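Long-range contacts in CurF (Lyngbya majuscula, PDB 5DP2), which binds NADP and, as an enoyl-reductase-type domain, probably forms the cyclopropane ring in curacin A biosynthesis: residues A[11-16]-A[111-116]; A[16-21]-A[73-78]; A[45-50]-A[81-86]. All coordinates share one frame; numbering follows the deposited sequence. Where two conformers were deposited one is given.

From the N terminus, the chain enters strand 11-14, whose partner 111-116 arrives much later; contact 1 thus closes the longest loop, and the other two contacts nest within it. Contact 2 follows at once, sharing Pro16, and joins the turn after that strand to 73-78. Contact 3 then pairs strand 39-48 with strand 83-91. Contacts 2 and 3 cross along the chain, since their segments alternate in the order 16-21, 45-50, 73-78, 81-86. Arg14 of contact 1 bonds to the Glu76 carbonyl of contact 2, and Ala112 N to Gly81 O of contact 3. Together they tie the N-terminal hairpin to the GroES-like sheet, and the residues just after strand 39-48 reach NADP.

Contact 1. Residues A[11-16]-A[111-116]; sequences VQLRIP and NAFSSF
Phe113 and Leu13 run alongside each other in the same direction, their CB atoms 3.6 Å apart. Leu13 CG is anti to the backbone N (chi1 -169°), and from the branch beyond it CD2 sits over a face of the Phe113 ring, 4.2 Å from the centroid, a CH-pi contact. A branched leucine suits this place: CD2 covers the ring, and the side chain also touches Val321 and Phe325 of helix 321-329. The backbones lock the same pair: Leu13 N donates an almost straight bond to Phe113 O (2.9 Å, 179°). An inverse gamma turn centred on Phe113, with a weak bond from Ser114 N to Ala112 O, bends the loop where that carbonyl accepts.

Gln12 brings the other large share of the contact. With its chain extended, it donates from NE2 to Ser114 OG at 2.9 Å, the hydroxyl lying in the amide plane. That hydroxyl donates to Asn111 O, so the small serine relays the glutamine to the backbone of its own loop, using both roles of its oxygen. A water joins Gln12 NE2 to Asn111 ND2. Gln12 OE1 accepts from Arg14 NH1 and Arg69, which leaves both ends of this buried amide satisfied and its rotation fixed.

At the far end, Val11 N donates to Ser115 OG (2.9 Å) and Ser115 N returns a bond to Val11 O. Gln12 and Ser114 form a single beta bridge, which with the bonds and packing around it joins strand 11-14, paired also with strand 25-28, to the loop before strand 116-119 in the GroES-like domain of this medium-chain-reductase fold.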
loop_
_atom_site.group_PDB
_atom_site.type_symbol
_atom_site.label_atom_id
_atom_site.label_comp_id
_atom_site.label_asym_id
_atom_site.label_seq_id
_atom_site.Cartn_x
_atom_site.Cartn_y
_atom_site.Cartn_z
ATOM N N VAL A 11 -20.391 -2.162 -13.381
ATOM C CA VAL A 11 -19.236 -2.694 -14.100
ATOM C C VAL A 11 -18.173 -3.171 -13.095
ATOM O O VAL A 11 -18.237 -2.878 -11.891
ATOM C CB VAL A 11 -18.631 -1.666 -15.088
ATOM C CG1 VAL A 11 -19.551 -1.414 -16.262
ATOM C CG2 VAL A 11 -18.277 -0.362 -14.385
ATOM N N GLN A 12 -17.183 -3.882 -13.617
ATOM C CA GLN A 12 -16.037 -4.354 -12.834
ATOM C C GLN A 12 -14.810 -4.361 -13.743
ATOM O O GLN A 12 -14.900 -4.797 -14.899
ATOM C CB GLN A 12 -16.288 -5.745 -12.259
ATOM C CG GLN A 12 -15.111 -6.289 -11.456
ATOM C CD GLN A 12 -15.498 -7.561 -10.734
ATOM O OE1 GLN A 12 -15.481 -8.655 -11.317
ATOM N NE2 GLN A 12 -15.881 -7.425 -9.478
ATOM N N LEU A 13 -13.675 -3.902 -13.222
ATOM C CA LEU A 13 -12.439 -3.850 -14.018
ATOM C C LEU A 13 -11.879 -5.265 -14.157
ATOM O O LEU A 13 -11.690 -5.986 -13.182
ATOM C CB LEU A 13 -11.434 -2.933 -13.303
ATOM C CG LEU A 13 -10.204 -2.553 -14.130
ATOM C CD1 LEU A 13 -10.580 -1.693 -15.303
ATOM C CD2 LEU A 13 -9.220 -1.816 -13.216
ATOM N N ARG A 14 -11.592 -5.651 -15.414
ATOM C CA ARG A 14 -11.142 -6.993 -15.730
ATOM C C ARG A 14 -10.126 -6.944 -16.861
ATOM O O ARG A 14 -9.972 -5.919 -17.525
ATOM C CB ARG A 14 -12.345 -7.881 -16.133
ATOM C CG ARG A 14 -13.412 -8.034 -15.051
ATOM C CD ARG A 14 -12.985 -8.914 -13.889
ATOM N NE ARG A 14 -13.153 -10.347 -14.215
ATOM C CZ ARG A 14 -14.339 -10.963 -14.160
ATOM N NH1 ARG A 14 -15.400 -10.374 -13.650
ATOM N NH2 ARG A 14 -14.455 -12.207 -14.614
ATOM N N ILE A 15 -9.461 -8.073 -17.080
ATOM C CA ILE A 15 -8.573 -8.255 -18.227
ATOM C C ILE A 15 -8.891 -9.587 -18.908
ATOM O O ILE A 15 -9.313 -10.540 -18.257
ATOM C CB ILE A 15 -7.085 -8.222 -17.822
ATOM C CG1 ILE A 15 -6.760 -9.232 -16.725
ATOM C CG2 ILE A 15 -6.663 -6.818 -17.432
ATOM C CD1 ILE A 15 -5.285 -9.371 -16.413
ATOM N N PRO A 16 -8.576 -9.687 -20.214
ATOM C CA PRO A 16 -8.766 -10.949 -20.914
ATOM C C PRO A 16 -7.565 -11.876 -20.796
ATOM O O PRO A 16 -7.686 -13.087 -21.056
ATOM C CB PRO A 16 -8.943 -10.508 -22.364
ATOM C CG PRO A 16 -8.144 -9.256 -22.478
ATOM C CD PRO A 16 -8.367 -8.572 -21.152
ATOM N N ASN A 111 -11.551 -6.459 -4.970
ATOM C CA ASN A 111 -12.401 -6.130 -6.126
ATOM C C ASN A 111 -12.953 -4.704 -6.032
ATOM O O ASN A 111 -14.004 -4.399 -6.576
ATOM C CB ASN A 111 -13.558 -7.132 -6.247
ATOM C CG ASN A 111 -14.486 -7.114 -5.049
ATOM O OD1 ASN A 111 -14.136 -6.578 -3.995
ATOM N ND2 ASN A 111 -15.654 -7.706 -5.187
ATOM N N ALA A 112 -12.239 -3.788 -5.347
ATOM C CA ALA A 112 -12.752 -2.418 -5.215
ATOM C C ALA A 112 -12.877 -1.659 -6.533
ATOM O O ALA A 112 -13.626 -0.684 -6.566
ATOM C CB ALA A 112 -11.961 -1.615 -4.206
ATOM N N PHE A 113 -12.178 -2.082 -7.608
ATOM C CA PHE A 113 -12.451 -1.519 -8.936
ATOM C C PHE A 113 -13.717 -2.187 -9.504
ATOM O O PHE A 113 -13.673 -2.989 -10.445
ATOM C CB PHE A 113 -11.255 -1.680 -9.884
ATOM C CG PHE A 113 -10.136 -0.690 -9.682
ATOM C CD1 PHE A 113 -10.233 0.577 -10.219
ATOM C CD2 PHE A 113 -8.960 -1.029 -9.038
ATOM C CE1 PHE A 113 -9.191 1.510 -10.072
ATOM C CE2 PHE A 113 -7.904 -0.113 -8.908
ATOM C CZ PHE A 113 -8.048 1.158 -9.411
ATOM N N SER A 114 -14.856 -1.811 -8.913
ATOM C CA SER A 114 -16.194 -2.286 -9.253
ATOM C C SER A 114 -17.160 -1.182 -8.868
ATOM O O SER A 114 -16.918 -0.451 -7.911
ATOM C CB SER A 114 -16.587 -3.527 -8.447
ATOM O OG SER A 114 -15.711 -4.620 -8.645
ATOM N N SER A 115 -18.306 -1.108 -9.539
ATOM C CA SER A 115 -19.299 -0.123 -9.143
ATOM C C SER A 115 -19.817 -0.382 -7.724
ATOM O O SER A 115 -20.012 0.564 -6.934
ATOM C CB SER A 115 -20.472 -0.147 -10.116
ATOM O OG SER A 115 -20.049 -0.017 -11.464
ATOM N N PHE A 116 -20.069 -1.654 -7.419
ATOM C CA PHE A 116 -20.606 -2.083 -6.136
ATOM C C PHE A 116 -19.784 -3.268 -5.639
ATOM O O PHE A 116 -19.392 -4.113 -6.450
ATOM C CB PHE A 116 -22.070 -2.503 -6.234
ATOM C CG PHE A 116 -22.973 -1.379 -6.697
ATOM C CD1 PHE A 116 -23.494 -0.454 -5.799
ATOM C CD2 PHE A 116 -23.279 -1.229 -8.039
ATOM C CE1 PHE A 116 -24.279 0.595 -6.238
ATOM C CE2 PHE A 116 -24.057 -0.186 -8.477
ATOM C CZ PHE A 116 -24.564 0.726 -7.579
HETATM O O HOH W 1 -20.331 -3.725 -9.807
HETATM O O HOH W 2 -16.495 -9.446 -7.409
HETATM O O HOH W 3 -11.895 -5.440 -10.497
#

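Contact 2. Residues A[16-21]-A[73-78]; sequences PSYGLL and ISAENL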
loop_
_atom_site.group_PDB
_atom_site.type_symbol
_atom_site.label_atom_id
_atom_site.label_comp_id
_atom_site.label_asym_id
_atom_site.label_seq_id
_atom_site.Cartn_x
_atom_site.Cartn_y
_atom_site.Cartn_z
ATOM N N PRO A 16 -8.576 -9.687 -20.214
ATOM C CA PRO A 16 -8.766 -10.949 -20.914
ATOM C C PRO A 16 -7.565 -11.876 -20.796
ATOM O O PRO A 16 -7.686 -13.087 -21.056
ATOM C CB PRO A 16 -8.943 -10.508 -22.364
ATOM C CG PRO A 16 -8.144 -9.256 -22.478
ATOM C CD PRO A 16 -8.367 -8.572 -21.152
ATOM N N SER A 17 -6.403 -11.322 -20.468
ATOM C CA SER A 17 -5.121 -12.019 -20.562
ATOM C C SER A 17 -4.101 -11.055 -19.949
ATOM O O SER A 17 -4.383 -9.857 -19.789
ATOM C CB SER A 17 -4.735 -12.340 -22.008
ATOM O OG SER A 17 -4.725 -11.164 -22.797
ATOM N N TYR A 18 -2.913 -11.568 -19.653
ATOM C CA TYR A 18 -1.829 -10.770 -19.077
ATOM C C TYR A 18 -0.948 -10.151 -20.155
ATOM O O TYR A 18 -0.799 -10.703 -21.264
ATOM C CB TYR A 18 -0.952 -11.649 -18.199
ATOM C CG TYR A 18 -1.658 -12.175 -16.973
ATOM C CD1 TYR A 18 -2.227 -11.306 -16.070
ATOM C CD2 TYR A 18 -1.760 -13.533 -16.698
ATOM C CE1 TYR A 18 -2.882 -11.765 -14.931
ATOM C CE2 TYR A 18 -2.416 -14.006 -15.549
ATOM C CZ TYR A 18 -2.978 -13.100 -14.667
ATOM O OH TYR A 18 -3.643 -13.501 -13.515
ATOM N N GLY A 19 -0.356 -9.006 -19.820
ATOM C CA GLY A 19 0.765 -8.456 -20.575
ATOM C C GLY A 19 0.697 -7.000 -20.962
ATOM O O GLY A 19 1.753 -6.391 -21.213
ATOM N N LEU A 20 -0.505 -6.432 -21.065
ATOM C CA LEU A 20 -0.663 -5.037 -21.518
ATOM C C LEU A 20 -1.680 -4.276 -20.672
ATOM O O LEU A 20 -2.807 -4.755 -20.467
ATOM C CB LEU A 20 -1.098 -4.927 -22.958
ATOM C CG LEU A 20 -0.121 -5.406 -24.040
ATOM C CD1 LEU A 20 -0.744 -5.194 -25.394
ATOM C CD2 LEU A 20 1.246 -4.727 -23.992
ATOM N N LEU A 21 -1.316 -3.076 -20.230
ATOM C CA LEU A 21 -2.254 -2.232 -19.497
ATOM C C LEU A 21 -3.470 -1.868 -20.346
ATOM O O LEU A 21 -4.577 -1.716 -19.808
ATOM C CB LEU A 21 -1.572 -0.956 -18.969
ATOM C CG LEU A 21 -0.435 -1.187 -17.965
ATOM C CD1 LEU A 21 0.100 0.140 -17.475
ATOM C CD2 LEU A 21 -0.867 -2.061 -16.809
ATOM N N ILE A 73 -8.363 -19.432 -10.182
ATOM C CA ILE A 73 -7.191 -18.671 -10.667
ATOM C C ILE A 73 -7.080 -18.700 -12.194
ATOM O O ILE A 73 -6.841 -19.768 -12.775
ATOM C CB ILE A 73 -5.908 -19.193 -9.995
ATOM C CG1 ILE A 73 -5.969 -18.968 -8.476
ATOM C CG2 ILE A 73 -4.668 -18.543 -10.582
ATOM C CD1 ILE A 73 -4.810 -19.559 -7.701
ATOM N N SER A 74 -7.215 -17.529 -12.811
ATOM C CA SER A 74 -7.025 -17.309 -14.254
ATOM C C SER A 74 -7.048 -15.821 -14.528
ATOM O O SER A 74 -7.704 -15.080 -13.800
ATOM C CB SER A 74 -8.130 -17.966 -15.083
ATOM O OG SER A 74 -9.333 -17.237 -14.957
ATOM N N ALA A 75 -6.381 -15.370 -15.594
ATOM C CA ALA A 75 -6.369 -13.949 -15.905
ATOM C C ALA A 75 -7.763 -13.395 -16.045
ATOM O O ALA A 75 -8.041 -12.280 -15.570
ATOM C CB ALA A 75 -5.587 -13.679 -17.190
ATOM N N GLU A 76 -8.645 -14.124 -16.729
ATOM C CA GLU A 76 -9.970 -13.590 -17.006
ATOM C C GLU A 76 -10.861 -13.496 -15.774
ATOM O O GLU A 76 -11.924 -12.868 -15.826
ATOM C CB GLU A 76 -10.656 -14.404 -18.101
ATOM C CG GLU A 76 -10.981 -15.835 -17.706
ATOM C CD GLU A 76 -11.550 -16.631 -18.859
ATOM O OE1 GLU A 76 -11.191 -16.328 -20.008
ATOM O OE2 GLU A 76 -12.354 -17.555 -18.628
ATOM N N ASN A 77 -10.416 -14.090 -14.659
ATOM C CA ASN A 77 -11.138 -14.015 -13.387
ATOM C C ASN A 77 -10.544 -12.981 -12.430
ATOM O O ASN A 77 -11.130 -12.729 -11.378
ATOM C CB ASN A 77 -11.170 -15.387 -12.712
ATOM C CG ASN A 77 -11.984 -16.400 -13.481
ATOM O OD1 ASN A 77 -12.692 -16.066 -14.435
ATOM N ND2 ASN A 77 -11.898 -17.650 -13.037
ATOM N N LEU A 78 -9.363 -12.447 -12.734
ATOM C CA LEU A 78 -8.676 -11.523 -11.813
ATOM C C LEU A 78 -9.456 -10.219 -11.652
ATOM O O LEU A 78 -9.847 -9.592 -12.635
ATOM C CB LEU A 78 -7.275 -11.228 -12.359
ATOM C CG LEU A 78 -6.371 -10.363 -11.461
ATOM C CD1 LEU A 78 -6.023 -11.035 -10.147
ATOM C CD2 LEU A 78 -5.103 -10.005 -12.206
#
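The Tyr18 ring carries the CB of Ala75 on one face and the CD2 methyl of Leu78 at its edge, in the ring plane. A flat ring suits the place, offering a face to one and an edge to the other. Ala75 CB stands 3.7 Å from the centroid and 16° off the normal, a CH-pi contact displaced a little toward the rim, with Tyr18 CE2 its nearest ring atom. A methyl is enough here: with nothing beyond CB, the alanine backbone can come close to the ring, and its CA lies 3.7 Å from Tyr18 OH. At the edge, Leu78 CD2 reaches Tyr18 CE1 at 3.9 Å, the two side chains crossing at about a right angle. Tyr18 CG is anti to its carbonyl carbon (chi1 -66°), which starts the ring toward 73-78 although CB itself does not point there.

Ala75 belongs to the short 3-10 segment 75-77, held by backbone bonds from Asn77 N to Ser74 O (3.0 Å) and from Leu78 N to Ala75 O. This turn lies in the loop between helix 50-57 and strand 83-91 of the GroES-like domain, while Tyr18 comes from the connection between strands 11-14 and 25-28. No hydrogen bond spans the two segments, and the contact is apolar, at the surface. An alanine in place of Tyr18 removes the ring and would probably leave a gap beside Ala75 CB and Leu78 CD2, which would lose their partner across the contact.

Next to the ring, Ser17 CA rests 3.8 Å from Ala75 CB. Tyr68 touches both Tyr18 and Leu78.

Contact 3. Residues A[45-50]-A[81-86]; sequences AVPVNF and GVEGVG. With NAP (NADP nicotinamide-adenine-dinucleotide phosphate), chain B.
The first torsions of Asn49 and Glu83 place their two CG atoms for a polar meeting. Asn49 CG is anti to its carbonyl carbon (chi1 -79°), on a CB that already points at 81-86, and chi2 (-90°) turns the amide; Glu83 CG is wedged between its backbone N and carbonyl carbon (chi1 57°), with the chain extended beyond it. Asn49 ND2 donates to Glu83 OE2 at 2.8 Å; the carboxylate oxygen lies in the amide plane and uses its anti lone pair. OE2 also forms a salt bridge with Lys336, whose ammonium bonds to Asn49 OD1 as well, so one lysine bridges the two acceptors, which lie 3.2 Å apart. A water accepts from Asn49 ND2 and Val82 N and donates to Pro47 O, holding the amide from a second direction.

Apolar groups close around the pair. Pro47 CG sits 3.4 Å from Glu83 OE2, and Val82 CG2 touches Asn49 ND2. Val46 CG2 approaches Glu83 O at 3.5 Å, and that buried carbonyl oxygen has no hydrogen-bonding partner. Gly84 suits its place because a side chain there would press on Ala45 O.

Farther along, Ala45 and Val85 form an antiparallel hydrogen-bonded pair, with Val85 N to Ala45 O at 2.9 Å, the reverse bond longer, and Ala45 CB against Val85 CG2. At the other end Phe50 N hydrogen-bonds NADP O1N (3.0 Å), and NADP C5B lies over a face of the Phe50 ring; Asn49 and Phe50 both line the NADP pocket.

Strand 39-48 pairs with strands 83-91, 116-119 and 336-340 in the GroES-like domain's sheet. Helix 140-153 brings Met141 against Asn49 and Val82, helix 133-136 packs on Val85, and Asn49 stands at the N-cap position of helix 50-57, though its side chain makes no capping bond.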
loop_
_atom_site.group_PDB
_atom_site.type_symbol
_atom_site.label_atom_id
_atom_site.label_comp_id
_atom_site.label_asym_id
_atom_site.label_seq_id
_atom_site.Cartn_x
_atom_site.Cartn_y
_atom_site.Cartn_z
ATOM N N ALA A 45 -14.110 5.971 -4.526
ATOM C CA ALA A 45 -12.725 6.225 -4.917
ATOM C C ALA A 45 -11.921 4.984 -4.606
ATOM O O ALA A 45 -12.106 4.346 -3.561
ATOM C CB ALA A 45 -12.174 7.460 -4.202
ATOM N N VAL A 46 -11.000 4.650 -5.512
ATOM C CA VAL A 46 -10.219 3.430 -5.401
ATOM C C VAL A 46 -8.863 3.714 -6.030
ATOM O O VAL A 46 -8.798 4.156 -7.178
ATOM C CB VAL A 46 -10.946 2.212 -6.070
ATOM C CG1 VAL A 46 -11.579 2.530 -7.420
ATOM C CG2 VAL A 46 -10.031 1.013 -6.102
ATOM N N PRO A 47 -7.775 3.508 -5.289
ATOM C CA PRO A 47 -6.469 3.806 -5.847
ATOM C C PRO A 47 -5.875 2.622 -6.584
ATOM O O PRO A 47 -6.281 1.470 -6.385
ATOM C CB PRO A 47 -5.643 4.116 -4.615
ATOM C CG PRO A 47 -6.209 3.166 -3.586
ATOM C CD PRO A 47 -7.692 3.112 -3.856
ATOM N N VAL A 48 -4.874 2.906 -7.427
ATOM C CA VAL A 48 -4.065 1.867 -8.043
ATOM C C VAL A 48 -2.877 1.532 -7.122
ATOM O O VAL A 48 -2.233 2.437 -6.593
ATOM C CB VAL A 48 -3.498 2.346 -9.405
ATOM C CG1 VAL A 48 -2.784 1.193 -10.120
ATOM C CG2 VAL A 48 -4.585 2.903 -10.304
ATOM N N ASN A 49 -2.575 0.250 -6.930
ATOM C CA ASN A 49 -1.401 -0.162 -6.179
ATOM C C ASN A 49 -0.368 -0.763 -7.129
ATOM O O ASN A 49 -0.718 -1.339 -8.162
ATOM C CB ASN A 49 -1.789 -1.151 -5.068
ATOM C CG ASN A 49 -2.376 -0.404 -3.848
ATOM O OD1 ASN A 49 -1.658 -0.007 -2.911
ATOM N ND2 ASN A 49 -3.631 -0.120 -3.887
ATOM N N PHE A 50 0.911 -0.667 -6.797
ATOM C CA PHE A 50 1.950 -1.130 -7.695
ATOM C C PHE A 50 1.809 -2.634 -7.990
ATOM O O PHE A 50 2.038 -3.057 -9.136
ATOM C CB PHE A 50 3.333 -0.815 -7.125
ATOM C CG PHE A 50 4.441 -0.993 -8.102
ATOM C CD1 PHE A 50 4.572 -0.107 -9.188
ATOM C CD2 PHE A 50 5.334 -2.027 -7.961
ATOM C CE1 PHE A 50 5.608 -0.264 -10.104
ATOM C CE2 PHE A 50 6.394 -2.173 -8.854
ATOM C CZ PHE A 50 6.521 -1.294 -9.927
ATOM N N GLY A 81 -8.329 -3.845 -6.991
ATOM C CA GLY A 81 -8.794 -2.922 -5.962
ATOM C C GLY A 81 -8.610 -3.557 -4.597
ATOM O O GLY A 81 -9.543 -4.198 -4.059
ATOM N N VAL A 82 -7.420 -3.395 -4.032
ATOM C CA VAL A 82 -7.051 -4.004 -2.780
ATOM C C VAL A 82 -7.390 -3.108 -1.577
ATOM O O VAL A 82 -7.097 -3.449 -0.429
ATOM C CB VAL A 82 -5.575 -4.472 -2.794
ATOM C CG1 VAL A 82 -5.359 -5.564 -3.834
ATOM C CG2 VAL A 82 -4.611 -3.306 -3.015
ATOM N N GLU A 83 -8.046 -1.985 -1.858
ATOM C CA GLU A 83 -8.472 -1.010 -0.875
ATOM C C GLU A 83 -9.404 -0.052 -1.614
ATOM O O GLU A 83 -9.363 0.048 -2.845
ATOM C CB GLU A 83 -7.263 -0.227 -0.311
ATOM C CG GLU A 83 -6.445 0.469 -1.404
ATOM C CD GLU A 83 -5.265 1.297 -0.907
ATOM O OE1 GLU A 83 -5.416 1.929 0.178
ATOM O OE2 GLU A 83 -4.226 1.317 -1.607
ATOM N N GLY A 84 -10.225 0.671 -0.874
ATOM C CA GLY A 84 -10.987 1.755 -1.444
ATOM C C GLY A 84 -11.945 2.344 -0.448
ATOM O O GLY A 84 -11.893 1.991 0.749
ATOM N N VAL A 85 -12.796 3.254 -0.923
ATOM C CA VAL A 85 -13.746 3.941 -0.045
ATOM C C VAL A 85 -15.069 4.093 -0.753
ATOM O O VAL A 85 -15.127 4.187 -1.988
ATOM C CB VAL A 85 -13.241 5.345 0.402
ATOM C CG1 VAL A 85 -11.956 5.249 1.205
ATOM C CG2 VAL A 85 -13.065 6.265 -0.786
ATOM N N GLY A 86 -16.151 4.100 0.022
ATOM C CA GLY A 86 -17.452 4.336 -0.574
ATOM C C GLY A 86 -18.533 4.451 0.465
ATOM O O GLY A 86 -18.275 4.723 1.650
HETATM P PA NAP B . 4.849 3.099 -5.211
HETATM O O1A NAP B . 3.935 4.273 -5.277
HETATM O O2A NAP B . 5.901 3.054 -4.164
HETATM O O5B NAP B . 5.488 2.926 -6.665
HETATM C C5B NAP B . 6.651 2.113 -6.873
HETATM C C4B NAP B . 7.926 2.777 -6.401
HETATM O O4B NAP B . 9.015 1.987 -6.818
HETATM C C3B NAP B . 8.131 4.166 -6.929
HETATM O O3B NAP B . 8.110 5.070 -5.822
HETATM C C2B NAP B . 9.506 4.142 -7.622
HETATM O O2B NAP B . 10.411 5.166 -7.320
HETATM C C1B NAP B . 10.128 2.863 -7.097
HETATM N N9A NAP B . 10.957 2.151 -8.060
HETATM C C8A NAP B . 10.532 1.247 -9.010
HETATM N N7A NAP B . 11.582 0.780 -9.725
HETATM C C5A NAP B . 12.674 1.375 -9.223
HETATM C C6A NAP B . 14.070 1.320 -9.512
HETATM N N6A NAP B . 14.523 0.517 -10.495
HETATM N N1A NAP B . 14.896 2.065 -8.788
HETATM C C2A NAP B . 14.411 2.850 -7.819
HETATM N N3A NAP B . 13.132 2.983 -7.456
HETATM C C4A NAP B . 12.278 2.265 -8.167
HETATM O O3 NAP B . 3.983 1.746 -5.104
HETATM P PN NAP B . 3.242 1.107 -3.836
HETATM O O1N NAP B . 1.960 0.546 -4.317
HETATM O O2N NAP B . 3.225 2.075 -2.689
HETATM O O5D NAP B . 4.184 -0.102 -3.517
HETATM C C5D NAP B . 5.523 0.164 -3.040
HETATM C C4D NAP B . 6.385 -1.118 -3.168
HETATM O O4D NAP B . 6.085 -1.946 -2.075
HETATM C C3D NAP B . 6.095 -1.964 -4.414
HETATM O O3D NAP B . 7.294 -2.674 -4.751
HETATM C C2D NAP B . 5.000 -2.890 -3.949
HETATM O O2D NAP B . 4.988 -4.089 -4.729
HETATM C C1D NAP B . 5.385 -3.124 -2.512
HETATM N N1N NAP B . 4.343 -3.324 -1.481
HETATM C C2N NAP B . 4.392 -4.419 -0.689
HETATM C C3N NAP B . 3.452 -4.657 0.309
HETATM C C7N NAP B . 3.555 -5.879 1.157
HETATM O O7N NAP B . 2.588 -6.106 1.852
HETATM N N7N NAP B . 4.689 -6.627 1.107
HETATM C C4N NAP B . 2.419 -3.733 0.500
HETATM C C5N NAP B . 2.391 -2.615 -0.324
HETATM C C6N NAP B . 3.364 -2.419 -1.312
HETATM P P2B NAP B . 10.308 6.658 -7.888
HETATM O O1X NAP B . 9.079 7.284 -7.242
HETATM O O2X NAP B . 11.601 7.270 -7.428
HETATM O O3X NAP B . 10.170 6.550 -9.387
HETATM O O HOH W 4 -6.055 -1.101 -5.367
#